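Local coordinates for mandelate racemase/muconate lactonizing protein (Geobacillus sp. Y412MC10, PDB 3P3B), which probably catalyses a magnesium-dependent reaction on a carboxylate substrate, as a member of the mandelate racemase branch of the enolase superfamily, at residues Gln9-Val14 with Thr51-Thr56; Ile17-Leu22 with Thr44-Arg49; Ile169-Gly174 with Lys185-Ile190; His311-Ala316 with Phe334-Asp339. All coordinates share one frame; numbering follows the deposited sequence.

Interactions 1 and 2 belong to the antiparallel sheet beside the barrel, interactions 3 and 4 to the TIM barrel. Interaction 2 is nested within the loop closed by interaction 1; both use strand 42-52, touching where Thr56 packs on Arg49. Interaction 2 reaches interaction 4 through Val45 CG2, 3.7 Å from Asn315 OD1, abutting loop 311-316. Interaction 4 lies at the ligand site, the Glu336 side chain about 2 Å (nearest atoms) from a bound tartaric acid, probably from the crystallisation liquor, and the His311 side chain about 5 Å from a magnesium ion. Interaction 3 comes within about 5 Å of interaction 4 (nearest atoms); the centres of interactions 1 and 3 lie about 52 Å apart.

Interaction 1: residues Gln9-Val14 with Thr51-Thr56; sequences QSDWKV and TIDGQT
Trp12 and Asp53 meet through two first torsions: chi1 of -61° sets Trp12 CG beside its own backbone N, and chi1 of -165° carries Asp53 CG away from its N and over the indole. Asp53 CB lies over the face of the five-membered ring, 4.2 Å from its centroid, a CH-pi contact. The carboxylate lies nearly parallel to the indole, 21° between the planes, and Asp53 CG is 3.6 Å from Trp12 CD1. The angle at Trp12 NE1 is too poor for a hydrogen bond to this acid, whose OD2 is taken instead by Arg106 in a salt bridge. Arg106 also makes a cation-pi contact with Trp12. On the backbone, Ile52 CA points its hydrogen at Lys13 O (3.2 Å), while the side chains meet at Ile52 CG2 and Trp12 CB, 4.0 Å apart. A water accepts from Lys13 N at 2.8 Å and, weakly, from Asp53 N. The contact thus sets the type I turn Gln9-Trp12 against the type I' hairpin turn Ile52-Gln55, which joins strands 42-52 and 55-60, while helix 92-107 supplies Trp102 and Arg106 to the indole and the loop residues Leu77 and Arg76 pack alongside.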
loop_
_atom_site.group_PDB
_atom_site.type_symbol
_atom_site.label_atom_id
_atom_site.label_comp_id
_atom_site.label_asym_id
_atom_site.label_seq_id
_atom_site.Cartn_x
_atom_site.Cartn_y
_atom_site.Cartn_z
ATOM N N GLN A 9 39.838 14.096 -5.771
ATOM C CA GLN A 9 40.485 15.397 -5.676
ATOM C C GLN A 9 39.450 16.501 -5.780
ATOM O O GLN A 9 38.458 16.372 -6.508
ATOM C CB GLN A 9 41.536 15.536 -6.775
ATOM C CG GLN A 9 42.509 14.372 -6.801
ATOM C CD GLN A 9 43.285 14.280 -5.502
ATOM O OE1 GLN A 9 43.998 15.222 -5.131
ATOM N NE2 GLN A 9 43.138 13.157 -4.788
ATOM N N SER A 10 39.677 17.591 -5.057
ATOM C CA SER A 10 38.721 18.695 -5.041
ATOM C C SER A 10 38.620 19.361 -6.415
ATOM O O SER A 10 37.679 20.105 -6.698
ATOM C CB SER A 10 39.132 19.727 -3.986
ATOM O OG SER A 10 40.170 20.556 -4.489
ATOM N N ASP A 11 39.610 19.093 -7.258
ATOM C CA ASP A 11 39.688 19.643 -8.598
ATOM C C ASP A 11 38.641 19.003 -9.528
ATOM O O ASP A 11 38.220 19.598 -10.529
ATOM C CB ASP A 11 41.110 19.411 -9.123
ATOM C CG ASP A 11 41.208 19.494 -10.624
ATOM O OD1 ASP A 11 41.955 18.674 -11.205
ATOM O OD2 ASP A 11 40.556 20.376 -11.230
ATOM N N TRP A 12 38.217 17.798 -9.174
ATOM C CA TRP A 12 37.312 17.024 -10.019
ATOM C C TRP A 12 35.874 17.561 -10.019
ATOM O O TRP A 12 35.197 17.593 -8.981
ATOM C CB TRP A 12 37.369 15.560 -9.614
ATOM C CG TRP A 12 38.734 14.969 -9.769
ATOM C CD1 TRP A 12 39.837 15.567 -10.337
ATOM C CD2 TRP A 12 39.154 13.658 -9.364
ATOM N NE1 TRP A 12 40.909 14.699 -10.302
ATOM C CE2 TRP A 12 40.514 13.526 -9.708
ATOM C CE3 TRP A 12 38.508 12.582 -8.741
ATOM C CZ2 TRP A 12 41.239 12.363 -9.449
ATOM C CZ3 TRP A 12 39.228 11.429 -8.485
ATOM C CH2 TRP A 12 40.577 11.328 -8.844
ATOM N N LYS A 13 35.409 17.994 -11.188
ATOM C CA LYS A 13 34.070 18.571 -11.279
ATOM C C LYS A 13 33.188 17.856 -12.295
ATOM O O LYS A 13 33.688 17.194 -13.210
ATOM C CB LYS A 13 34.138 20.058 -11.625
ATOM C CG LYS A 13 34.770 20.917 -10.528
ATOM C CD LYS A 13 34.928 22.349 -11.038
ATOM C CE LYS A 13 35.462 23.297 -9.973
ATOM N NZ LYS A 13 35.479 24.709 -10.486
ATOM N N VAL A 14 31.878 18.025 -12.135
ATOM C CA VAL A 14 30.921 17.499 -13.105
ATOM C C VAL A 14 30.974 18.455 -14.274
ATOM O O VAL A 14 30.518 19.592 -14.181
ATOM C CB VAL A 14 29.486 17.443 -12.535
ATOM C CG1 VAL A 14 28.507 16.913 -13.577
ATOM C CG2 VAL A 14 29.425 16.564 -11.277
ATOM N N THR A 51 30.446 13.235 -17.354
ATOM C CA THR A 51 31.853 13.494 -17.570
ATOM C C THR A 51 32.409 14.283 -16.396
ATOM O O THR A 51 31.875 15.331 -16.047
ATOM C CB THR A 51 32.111 14.273 -18.868
ATOM O OG1 THR A 51 31.618 13.519 -19.985
ATOM C CG2 THR A 51 33.607 14.490 -19.048
ATOM N N ILE A 52 33.451 13.736 -15.782
ATOM C CA ILE A 52 34.151 14.375 -14.666
ATOM C C ILE A 52 35.644 14.244 -14.905
ATOM O O ILE A 52 36.150 13.141 -15.135
ATOM C CB ILE A 52 33.828 13.669 -13.337
ATOM C CG1 ILE A 52 32.330 13.739 -13.050
ATOM C CG2 ILE A 52 34.639 14.290 -12.181
ATOM C CD1 ILE A 52 31.846 12.699 -12.020
ATOM N N ASP A 53 36.358 15.364 -14.853
ATOM C CA ASP A 53 37.795 15.345 -15.069
ATOM C C ASP A 53 38.181 14.637 -16.365
ATOM O O ASP A 53 39.134 13.858 -16.398
ATOM C CB ASP A 53 38.502 14.678 -13.890
ATOM C CG ASP A 53 39.998 14.961 -13.882
ATOM O OD1 ASP A 53 40.359 16.140 -14.079
ATOM O OD2 ASP A 53 40.798 14.016 -13.691
ATOM N N GLY A 54 37.432 14.896 -17.428
ATOM C CA GLY A 54 37.751 14.338 -18.732
ATOM C C GLY A 54 37.439 12.866 -18.937
ATOM O O GLY A 54 37.726 12.313 -20.001
ATOM N N GLN A 55 36.847 12.224 -17.933
ATOM C CA GLN A 55 36.522 10.794 -18.021
ATOM C C GLN A 55 35.006 10.593 -17.909
ATOM O O GLN A 55 34.331 11.343 -17.192
ATOM C CB GLN A 55 37.266 9.997 -16.944
ATOM C CG GLN A 55 37.022 8.481 -16.987
ATOM C CD GLN A 55 38.278 7.676 -16.667
ATOM O OE1 GLN A 55 39.242 8.188 -16.074
ATOM N NE2 GLN A 55 38.267 6.405 -17.044
ATOM N N THR A 56 34.470 9.605 -18.630
ATOM C CA THR A 56 33.026 9.361 -18.613
ATOM C C THR A 56 32.651 8.146 -17.775
ATOM O O THR A 56 33.426 7.187 -17.653
ATOM C CB THR A 56 32.450 9.154 -20.041
ATOM O OG1 THR A 56 33.079 8.019 -20.645
ATOM C CG2 THR A 56 32.672 10.388 -20.898
HETATM O O HOH W 1 37.057 18.132 -13.427
#

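Interaction 2: residues Ile17-Leu22 with Thr44-Arg49; sequences IEFAKL and TVDIAR
Arg49 presents the edge of its guanidinium to Glu18, side-on, with NE and NH1 each taking one carboxylate oxygen: NE to OE1 at 2.9 Å and NH1 to OE2 at 3.0 Å. Both oxygens lie near the guanidinium plane, but the carboxylate is turned 47° against it and is met from above its own plane. A bend at Arg49 chi3 (73°) swings the group round to this position; Tyr58, Thr375 and the carbonyl of Asp371 take the remaining N-H groups of NH1 and NH2. Water 2 donates to both Glu18 OE1 and Arg49 O, tying the salt bridge to the backbone. Among the residues of the other sheet face, Phe19 has Asp46 OD2 at its ring edge, in plane, and its CZ is 3.7 Å from Asp46 CB; the ring of Trp383 meets it with nearly parallel planes. Lys21 runs alongside Asp46 and curls back at its end, so that NZ reaches the syn lone pair of OD1 at 2.8 Å. The backbones pair in antiparallel register, Glu18-Arg49, Ala20-Ile47 and Leu22-Val45 being the hydrogen-bonded pairs; Ile47 N to Ala20 O (2.8 Å) is nearly straight at 171°. Leu22 packs on Leu377 of helix 371-380, and both Leu22 and Ile47 on Phe369. This is the long beta hairpin of the N-terminal capping domain characteristic of the enolase superfamily.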
loop_
_atom_site.group_PDB
_atom_site.type_symbol
_atom_site.label_atom_id
_atom_site.label_comp_id
_atom_site.label_asym_id
_atom_site.label_seq_id
_atom_site.Cartn_x
_atom_site.Cartn_y
_atom_site.Cartn_z
ATOM N N ILE A 17 26.737 16.331 -18.396
ATOM C CA ILE A 17 25.753 15.285 -18.156
ATOM C C ILE A 17 24.949 15.136 -19.429
ATOM O O ILE A 17 24.373 16.107 -19.921
ATOM C CB ILE A 17 24.821 15.648 -16.997
ATOM C CG1 ILE A 17 25.602 15.687 -15.667
ATOM C CG2 ILE A 17 23.659 14.642 -16.914
ATOM C CD1 ILE A 17 24.833 16.326 -14.523
ATOM N N GLU A 18 24.906 13.923 -19.970
ATOM C CA GLU A 18 24.102 13.651 -21.168
ATOM C C GLU A 18 23.108 12.523 -20.894
ATOM O O GLU A 18 23.373 11.659 -20.063
ATOM C CB GLU A 18 25.005 13.266 -22.334
ATOM C CG GLU A 18 26.146 14.265 -22.585
ATOM C CD GLU A 18 27.249 13.673 -23.436
ATOM O OE1 GLU A 18 28.200 13.059 -22.867
ATOM O OE2 GLU A 18 27.163 13.829 -24.679
ATOM N N PHE A 19 21.984 12.543 -21.610
ATOM C CA PHE A 19 20.854 11.635 -21.355
ATOM C C PHE A 19 20.353 11.033 -22.659
ATOM O O PHE A 19 20.152 11.758 -23.643
ATOM C CB PHE A 19 19.695 12.407 -20.686
ATOM C CG PHE A 19 18.517 11.543 -20.331
ATOM C CD1 PHE A 19 17.428 11.437 -21.185
ATOM C CD2 PHE A 19 18.503 10.817 -19.156
ATOM C CE1 PHE A 19 16.339 10.624 -20.863
ATOM C CE2 PHE A 19 17.429 10.000 -18.837
ATOM C CZ PHE A 19 16.345 9.908 -19.687
ATOM N N ALA A 20 20.089 9.727 -22.648
ATOM C CA ALA A 20 19.529 9.044 -23.816
ATOM C C ALA A 20 18.651 7.866 -23.382
ATOM O O ALA A 20 18.845 7.286 -22.305
ATOM C CB ALA A 20 20.631 8.549 -24.707
ATOM N N LYS A 21 17.704 7.504 -24.238
ATOM C CA LYS A 21 16.906 6.304 -24.017
ATOM C C LYS A 21 17.417 5.230 -24.958
ATOM O O LYS A 21 17.434 5.419 -26.191
ATOM C CB LYS A 21 15.426 6.576 -24.254
ATOM C CG LYS A 21 14.540 5.346 -24.015
ATOM C CD LYS A 21 13.087 5.643 -24.348
ATOM C CE LYS A 21 12.576 6.895 -23.636
ATOM N NZ LYS A 21 12.371 6.694 -22.170
ATOM N N LEU A 22 17.887 4.129 -24.381
ATOM C CA LEU A 22 18.337 2.983 -25.158
ATOM C C LEU A 22 17.172 1.996 -25.318
ATOM O O LEU A 22 16.286 1.929 -24.474
ATOM C CB LEU A 22 19.527 2.295 -24.493
ATOM C CG LEU A 22 20.921 2.838 -24.831
ATOM C CD1 LEU A 22 20.974 4.359 -24.773
ATOM C CD2 LEU A 22 21.985 2.192 -23.942
ATOM N N THR A 44 13.251 -0.762 -22.713
ATOM C CA THR A 44 14.063 0.445 -22.836
ATOM C C THR A 44 14.851 0.637 -21.546
ATOM O O THR A 44 14.484 0.121 -20.491
ATOM C CB THR A 44 13.211 1.701 -23.035
ATOM O OG1 THR A 44 12.317 1.842 -21.933
ATOM C CG2 THR A 44 12.434 1.664 -24.341
ATOM N N VAL A 45 15.924 1.404 -21.635
ATOM C CA VAL A 45 16.685 1.798 -20.465
ATOM C C VAL A 45 17.114 3.246 -20.646
ATOM O O VAL A 45 17.771 3.576 -21.632
ATOM C CB VAL A 45 17.957 0.955 -20.275
ATOM C CG1 VAL A 45 18.750 1.497 -19.074
ATOM C CG2 VAL A 45 17.619 -0.529 -20.036
ATOM N N ASP A 46 16.711 4.100 -19.710
ATOM C CA ASP A 46 17.149 5.489 -19.683
ATOM C C ASP A 46 18.549 5.555 -19.069
ATOM O O ASP A 46 18.766 5.045 -17.972
ATOM C CB ASP A 46 16.169 6.351 -18.883
ATOM C CG ASP A 46 14.836 6.582 -19.615
ATOM O OD1 ASP A 46 14.692 6.140 -20.776
ATOM O OD2 ASP A 46 13.937 7.233 -19.030
ATOM N N ILE A 47 19.493 6.168 -19.787
ATOM C CA ILE A 47 20.886 6.149 -19.374
ATOM C C ILE A 47 21.461 7.558 -19.372
ATOM O O ILE A 47 21.103 8.391 -20.220
ATOM C CB ILE A 47 21.694 5.194 -20.263
ATOM C CG1 ILE A 47 21.518 3.767 -19.747
ATOM C CG2 ILE A 47 23.161 5.559 -20.297
ATOM C CD1 ILE A 47 21.817 2.750 -20.762
ATOM N N ALA A 48 22.296 7.857 -18.380
ATOM C CA ALA A 48 23.029 9.116 -18.421
ATOM C C ALA A 48 24.501 8.814 -18.603
ATOM O O ALA A 48 24.996 7.784 -18.156
ATOM C CB ALA A 48 22.793 9.947 -17.160
ATOM N N ARG A 49 25.198 9.700 -19.305
ATOM C CA ARG A 49 26.635 9.615 -19.389
ATOM C C ARG A 49 27.156 10.867 -18.688
ATOM O O ARG A 49 26.771 11.981 -19.059
ATOM C CB ARG A 49 27.062 9.620 -20.864
ATOM C CG ARG A 49 28.563 9.581 -21.102
ATOM C CD ARG A 49 28.846 9.181 -22.559
ATOM N NE ARG A 49 28.540 10.256 -23.491
ATOM C CZ ARG A 49 28.494 10.108 -24.815
ATOM N NH1 ARG A 49 28.217 11.147 -25.586
ATOM N NH2 ARG A 49 28.722 8.923 -25.364
HETATM O O HOH W 2 28.699 13.542 -20.328
#

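Interaction 3: residues Ile169-Gly174 with Lys185-Ile190; sequences IKVGRG and KRDIAI
Asp187 and Arg173 carry most of the polar contact. The aspartate lies under the turn that follows strand 167-170 and collects its N-H groups: Gly172 N binds OD2 at 2.7 Å, from above the carboxylate plane, and Arg173 N uses the syn lone pair of OD1 at 3.1 Å. The ionic part is a salt bridge from Arg173 NH2 to the same OD1, on its anti side, 3.1 Å away and straight at 165°; the oxygen lies in the guanidinium plane, although the two flat groups are turned 74° apart. NH2 also donates to Lys170 O at 3.0 Å, which fixes the rotation of the group, and NH1 has a second carboxylate in Asp139, which Arg186, also bound to the Leu142 carbonyl, shares. Both Asp187 oxygens are well satisfied, OD2 also by the hydroxyl of Tyr212 and by water 3, which links it to Gly174 N. These donors would favour the charged aspartate. In the apolar part, Ile190 CG1 sits over the centre of the guanidinium face, 3.9 Å above the plane, Arg173 CD packs on Arg186 CG, and Ile169 CG2 meets Ile190 CG2 at 4.1 Å. A leucine in place of Arg173 would probably cost Asp139 one of its two arginine partners and leave the anti side of Asp187 OD1 without its cation and the Lys170 carbonyl without this donor. These contacts close the start of a beta-alpha-beta crossover of the TIM barrel, tying strand 167-170 and helix 173-176 to helix 180-198, with helix 145-161 packed beyond Arg186 and Ile190 and strand 204-207 pairing with the first strand.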
loop_
_atom_site.group_PDB
_atom_site.type_symbol
_atom_site.label_atom_id
_atom_site.label_comp_id
_atom_site.label_asym_id
_atom_site.label_seq_id
_atom_site.Cartn_x
_atom_site.Cartn_y
_atom_site.Cartn_z
ATOM N N ILE A 169 7.720 -18.243 -11.032
ATOM C CA ILE A 169 6.537 -18.495 -11.825
ATOM C C ILE A 169 5.403 -17.546 -11.444
ATOM O O ILE A 169 4.990 -17.500 -10.272
ATOM C CB ILE A 169 6.085 -19.959 -11.588
ATOM C CG1 ILE A 169 7.256 -20.908 -11.859
ATOM C CG2 ILE A 169 4.852 -20.291 -12.402
ATOM C CD1 ILE A 169 7.006 -22.349 -11.406
ATOM N N LYS A 170 4.897 -16.786 -12.413
ATOM C CA LYS A 170 3.710 -15.968 -12.169
ATOM C C LYS A 170 2.491 -16.859 -11.903
ATOM O O LYS A 170 2.212 -17.774 -12.678
ATOM C CB LYS A 170 3.430 -15.018 -13.336
ATOM C CG LYS A 170 4.448 -13.847 -13.498
ATOM C CD LYS A 170 4.382 -12.931 -12.299
ATOM C CE LYS A 170 5.403 -11.796 -12.316
ATOM N NZ LYS A 170 6.685 -12.211 -11.707
ATOM N N VAL A 171 1.783 -16.603 -10.807
ATOM C CA VAL A 171 0.526 -17.304 -10.534
ATOM C C VAL A 171 -0.548 -16.261 -10.304
ATOM O O VAL A 171 -0.296 -15.074 -10.428
ATOM C CB VAL A 171 0.606 -18.225 -9.307
ATOM C CG1 VAL A 171 1.550 -19.364 -9.583
ATOM C CG2 VAL A 171 1.079 -17.413 -8.069
ATOM N N GLY A 172 -1.748 -16.700 -9.959
ATOM C CA GLY A 172 -2.848 -15.769 -9.795
ATOM C C GLY A 172 -3.727 -15.589 -11.014
ATOM O O GLY A 172 -4.402 -14.565 -11.148
ATOM N N ARG A 173 -3.761 -16.603 -11.869
ATOM C CA ARG A 173 -4.516 -16.558 -13.123
ATOM C C ARG A 173 -5.998 -16.282 -12.885
ATOM O O ARG A 173 -6.643 -15.558 -13.658
ATOM C CB ARG A 173 -4.311 -17.858 -13.902
ATOM C CG ARG A 173 -2.945 -17.972 -14.569
ATOM C CD ARG A 173 -2.671 -19.386 -15.085
ATOM N NE ARG A 173 -1.426 -19.435 -15.850
ATOM C CZ ARG A 173 -0.209 -19.354 -15.311
ATOM N NH1 ARG A 173 0.869 -19.380 -16.087
ATOM N NH2 ARG A 173 -0.065 -19.232 -13.996
ATOM N N GLY A 174 -6.513 -16.811 -11.773
ATOM C CA GLY A 174 -7.914 -16.670 -11.427
ATOM C C GLY A 174 -8.321 -15.358 -10.800
ATOM O O GLY A 174 -9.502 -15.099 -10.611
ATOM N N LYS A 185 -6.685 -23.750 -10.383
ATOM C CA LYS A 185 -6.277 -25.085 -10.787
ATOM C C LYS A 185 -5.107 -25.008 -11.760
ATOM O O LYS A 185 -4.150 -25.776 -11.655
ATOM C CB LYS A 185 -7.436 -25.823 -11.455
ATOM C CG LYS A 185 -8.417 -26.451 -10.498
ATOM C CD LYS A 185 -9.302 -27.430 -11.263
ATOM C CE LYS A 185 -8.460 -28.448 -12.030
ATOM N NZ LYS A 185 -9.160 -28.947 -13.247
ATOM N N ARG A 186 -5.211 -24.092 -12.716
ATOM C CA ARG A 186 -4.185 -23.910 -13.748
ATOM C C ARG A 186 -2.846 -23.458 -13.131
ATOM O O ARG A 186 -1.801 -24.021 -13.454
ATOM C CB ARG A 186 -4.702 -22.947 -14.831
ATOM C CG ARG A 186 -3.712 -22.546 -15.939
ATOM C CD ARG A 186 -3.444 -23.634 -16.966
ATOM N NE ARG A 186 -4.608 -23.942 -17.799
ATOM C CZ ARG A 186 -4.936 -23.312 -18.930
ATOM N NH1 ARG A 186 -4.202 -22.310 -19.394
ATOM N NH2 ARG A 186 -6.019 -23.690 -19.609
ATOM N N ASP A 187 -2.889 -22.485 -12.213
ATOM C CA ASP A 187 -1.684 -22.072 -11.483
ATOM C C ASP A 187 -0.968 -23.296 -10.947
ATOM O O ASP A 187 0.222 -23.505 -11.163
ATOM C CB ASP A 187 -2.023 -21.178 -10.284
ATOM C CG ASP A 187 -2.426 -19.753 -10.669
ATOM O OD1 ASP A 187 -2.187 -19.303 -11.806
ATOM O OD2 ASP A 187 -2.984 -19.072 -9.791
ATOM N N ILE A 188 -1.718 -24.127 -10.227
ATOM C CA ILE A 188 -1.122 -25.250 -9.541
ATOM C C ILE A 188 -0.465 -26.245 -10.503
ATOM O O ILE A 188 0.649 -26.702 -10.256
ATOM C CB ILE A 188 -2.173 -25.977 -8.652
ATOM C CG1 ILE A 188 -2.578 -25.084 -7.470
ATOM C CG2 ILE A 188 -1.620 -27.323 -8.183
ATOM C CD1 ILE A 188 -3.957 -25.426 -6.855
ATOM N N ALA A 189 -1.182 -26.605 -11.565
ATOM C CA ALA A 189 -0.659 -27.493 -12.597
ATOM C C ALA A 189 0.607 -26.921 -13.242
ATOM O O ALA A 189 1.584 -27.653 -13.474
ATOM C CB ALA A 189 -1.719 -27.752 -13.659
ATOM N N ILE A 190 0.596 -25.617 -13.513
ATOM C CA ILE A 190 1.774 -24.969 -14.103
ATOM C C ILE A 190 2.975 -25.088 -13.164
ATOM O O ILE A 190 4.068 -25.468 -13.584
ATOM C CB ILE A 190 1.539 -23.469 -14.442
ATOM C CG1 ILE A 190 0.409 -23.286 -15.466
ATOM C CG2 ILE A 190 2.846 -22.818 -14.948
ATOM C CD1 ILE A 190 0.484 -24.210 -16.650
HETATM O O HOH W 3 -5.485 -18.181 -9.520
#

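Interaction 4: residues His311-Ala316 with Phe334-Asp339; sequences HCYGNA and FVEYDD
Glu336 reaches from strand 335-337 of the TIM barrel across to Cys312, in the loop that follows strand 307-308. With CG anti to the backbone N (chi1 178°) and the chain extended beyond, the side chain runs past the Cys312 carbonyl: CB is 3.9 Å from Cys312 O, CG 3.3 Å, and CD 3.0 Å. At the tip, OE1 accepts from Cys312 N at 2.9 Å, an almost straight bond (174°) that arrives from above the carboxylate plane. OE1 also comes within 4.0 Å of His311 CD2, the ring and carboxylate planes standing nearly perpendicular. The other oxygen, OE2, accepts from the hydroxyl of Thr133 and lies close to a bound tartaric acid, a molecule probably from the crystallisation liquor that may nonetheless mark the substrate pocket. Shortening Glu336 to an alanine is likely to leave Cys312 N-H and the Thr133 hydroxyl without this acceptor and open a gap beside the bound acid. His311 hydrogen-bonds to that same ligand through NE2 while its ND1 is paired with Asp285, an arrangement consistent with the His-Asp dyad of mandelate racemase relatives. The Cys312 carbonyl, set against an acceptor group, is satisfied by water 4, which also donates to Glu336 O. Farther along, Tyr313 lays its ring beside Asp338, the planes 17° apart; OD2 of this acid is held by Arg26 and through water 6 reaches Gly314 N. Its other oxygen, OD1, receives a bond from water 5 at 3.0 Å, and that water is 2.7 Å from Tyr313 OH.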
loop_
_atom_site.group_PDB
_atom_site.type_symbol
_atom_site.label_atom_id
_atom_site.label_comp_id
_atom_site.label_asym_id
_atom_site.label_seq_id
_atom_site.Cartn_x
_atom_site.Cartn_y
_atom_site.Cartn_z
ATOM N N HIS A 311 14.063 -6.151 -6.199
ATOM C CA HIS A 311 13.217 -6.290 -7.385
ATOM C C HIS A 311 13.900 -5.680 -8.612
ATOM O O HIS A 311 14.569 -4.623 -8.544
ATOM C CB HIS A 311 11.856 -5.610 -7.157
ATOM C CG HIS A 311 11.027 -5.461 -8.395
ATOM N ND1 HIS A 311 11.251 -4.479 -9.341
ATOM C CD2 HIS A 311 9.967 -6.181 -8.841
ATOM C CE1 HIS A 311 10.357 -4.595 -10.312
ATOM N NE2 HIS A 311 9.567 -5.619 -10.030
ATOM N N CYS A 312 13.749 -6.346 -9.745
ATOM C CA CYS A 312 14.197 -5.753 -10.998
ATOM C C CYS A 312 13.333 -6.325 -12.103
ATOM O O CYS A 312 13.303 -7.539 -12.331
ATOM C CB CYS A 312 15.660 -6.050 -11.304
ATOM S SG CYS A 312 16.250 -5.304 -12.868
ATOM N N TYR A 313 12.601 -5.441 -12.755
ATOM C CA TYR A 313 11.819 -5.831 -13.929
ATOM C C TYR A 313 11.439 -4.573 -14.666
ATOM O O TYR A 313 11.057 -3.561 -14.055
ATOM C CB TYR A 313 10.549 -6.602 -13.543
ATOM C CG TYR A 313 9.962 -7.324 -14.741
ATOM C CD1 TYR A 313 10.492 -8.535 -15.159
ATOM C CD2 TYR A 313 8.897 -6.784 -15.452
ATOM C CE1 TYR A 313 9.981 -9.206 -16.299
ATOM C CE2 TYR A 313 8.363 -7.442 -16.593
ATOM C CZ TYR A 313 8.907 -8.651 -17.001
ATOM O OH TYR A 313 8.407 -9.307 -18.121
ATOM N N GLY A 314 11.549 -4.630 -15.984
ATOM C CA GLY A 314 11.292 -3.460 -16.794
ATOM C C GLY A 314 12.529 -2.611 -17.026
ATOM O O GLY A 314 12.430 -1.577 -17.675
ATOM N N ASN A 315 13.674 -3.042 -16.489
ATOM C CA ASN A 315 14.931 -2.305 -16.645
ATOM C C ASN A 315 16.118 -3.271 -16.620
ATOM O O ASN A 315 16.552 -3.727 -15.566
ATOM C CB ASN A 315 15.056 -1.228 -15.563
ATOM C CG ASN A 315 16.183 -0.256 -15.825
ATOM O OD1 ASN A 315 17.242 -0.641 -16.312
ATOM N ND2 ASN A 315 15.967 1.016 -15.470
ATOM N N ALA A 316 16.645 -3.571 -17.800
ATOM C CA ALA A 316 17.740 -4.524 -17.932
ATOM C C ALA A 316 18.987 -4.129 -17.152
ATOM O O ALA A 316 19.717 -4.981 -16.622
ATOM C CB ALA A 316 18.093 -4.702 -19.410
ATOM N N PHE A 334 19.152 -13.360 -4.470
ATOM C CA PHE A 334 19.227 -13.617 -5.913
ATOM C C PHE A 334 19.243 -12.331 -6.704
ATOM O O PHE A 334 18.603 -11.358 -6.306
ATOM C CB PHE A 334 17.960 -14.319 -6.371
ATOM C CG PHE A 334 17.895 -15.756 -6.033
ATOM C CD1 PHE A 334 18.529 -16.695 -6.832
ATOM C CD2 PHE A 334 17.136 -16.186 -4.957
ATOM C CE1 PHE A 334 18.449 -18.039 -6.550
ATOM C CE2 PHE A 334 17.063 -17.540 -4.652
ATOM C CZ PHE A 334 17.721 -18.471 -5.460
ATOM N N VAL A 335 19.896 -12.370 -7.863
ATOM C CA VAL A 335 19.644 -11.425 -8.948
ATOM C C VAL A 335 18.390 -11.874 -9.720
ATOM O O VAL A 335 18.297 -13.030 -10.144
ATOM C CB VAL A 335 20.875 -11.348 -9.899
ATOM C CG1 VAL A 335 20.552 -10.534 -11.159
ATOM C CG2 VAL A 335 22.084 -10.780 -9.174
ATOM N N GLU A 336 17.412 -10.979 -9.891
ATOM C CA GLU A 336 16.213 -11.294 -10.655
ATOM C C GLU A 336 16.547 -11.108 -12.137
ATOM O O GLU A 336 16.723 -9.979 -12.593
ATOM C CB GLU A 336 15.059 -10.346 -10.292
ATOM C CG GLU A 336 13.779 -10.594 -11.114
ATOM C CD GLU A 336 12.549 -9.873 -10.581
ATOM O OE1 GLU A 336 12.658 -9.079 -9.624
ATOM O OE2 GLU A 336 11.450 -10.132 -11.102
ATOM N N TYR A 337 16.591 -12.199 -12.891
ATOM C CA TYR A 337 17.085 -12.137 -14.273
ATOM C C TYR A 337 16.017 -12.228 -15.375
ATOM O O TYR A 337 15.176 -13.120 -15.378
ATOM C CB TYR A 337 18.164 -13.200 -14.481
ATOM C CG TYR A 337 18.907 -13.077 -15.783
ATOM C CD1 TYR A 337 18.425 -13.681 -16.937
ATOM C CD2 TYR A 337 20.089 -12.355 -15.861
ATOM C CE1 TYR A 337 19.096 -13.558 -18.142
ATOM C CE2 TYR A 337 20.763 -12.217 -17.064
ATOM C CZ TYR A 337 20.260 -12.833 -18.198
ATOM O OH TYR A 337 20.912 -12.729 -19.401
ATOM N N ASP A 338 16.081 -11.290 -16.312
ATOM C CA ASP A 338 15.234 -11.284 -17.494
ATOM C C ASP A 338 16.201 -11.164 -18.666
ATOM O O ASP A 338 17.010 -10.241 -18.704
ATOM C CB ASP A 338 14.298 -10.069 -17.437
ATOM C CG ASP A 338 13.139 -10.146 -18.432
ATOM O OD1 ASP A 338 12.858 -11.228 -18.995
ATOM O OD2 ASP A 338 12.469 -9.107 -18.621
ATOM N N ASP A 339 16.142 -12.104 -19.608
ATOM C CA ASP A 339 17.094 -12.139 -20.722
ATOM C C ASP A 339 16.740 -11.045 -21.725
ATOM O O ASP A 339 15.744 -11.159 -22.448
ATOM C CB ASP A 339 17.054 -13.523 -21.410
ATOM C CG ASP A 339 18.152 -13.700 -22.457
ATOM O OD1 ASP A 339 18.783 -12.697 -22.861
ATOM O OD2 ASP A 339 18.391 -14.853 -22.877
HETATM O O HOH W 4 14.923 -8.696 -14.342
HETATM O O HOH W 5 9.898 -11.466 -18.806
HETATM O O HOH W 6 12.919 -6.662 -17.431
#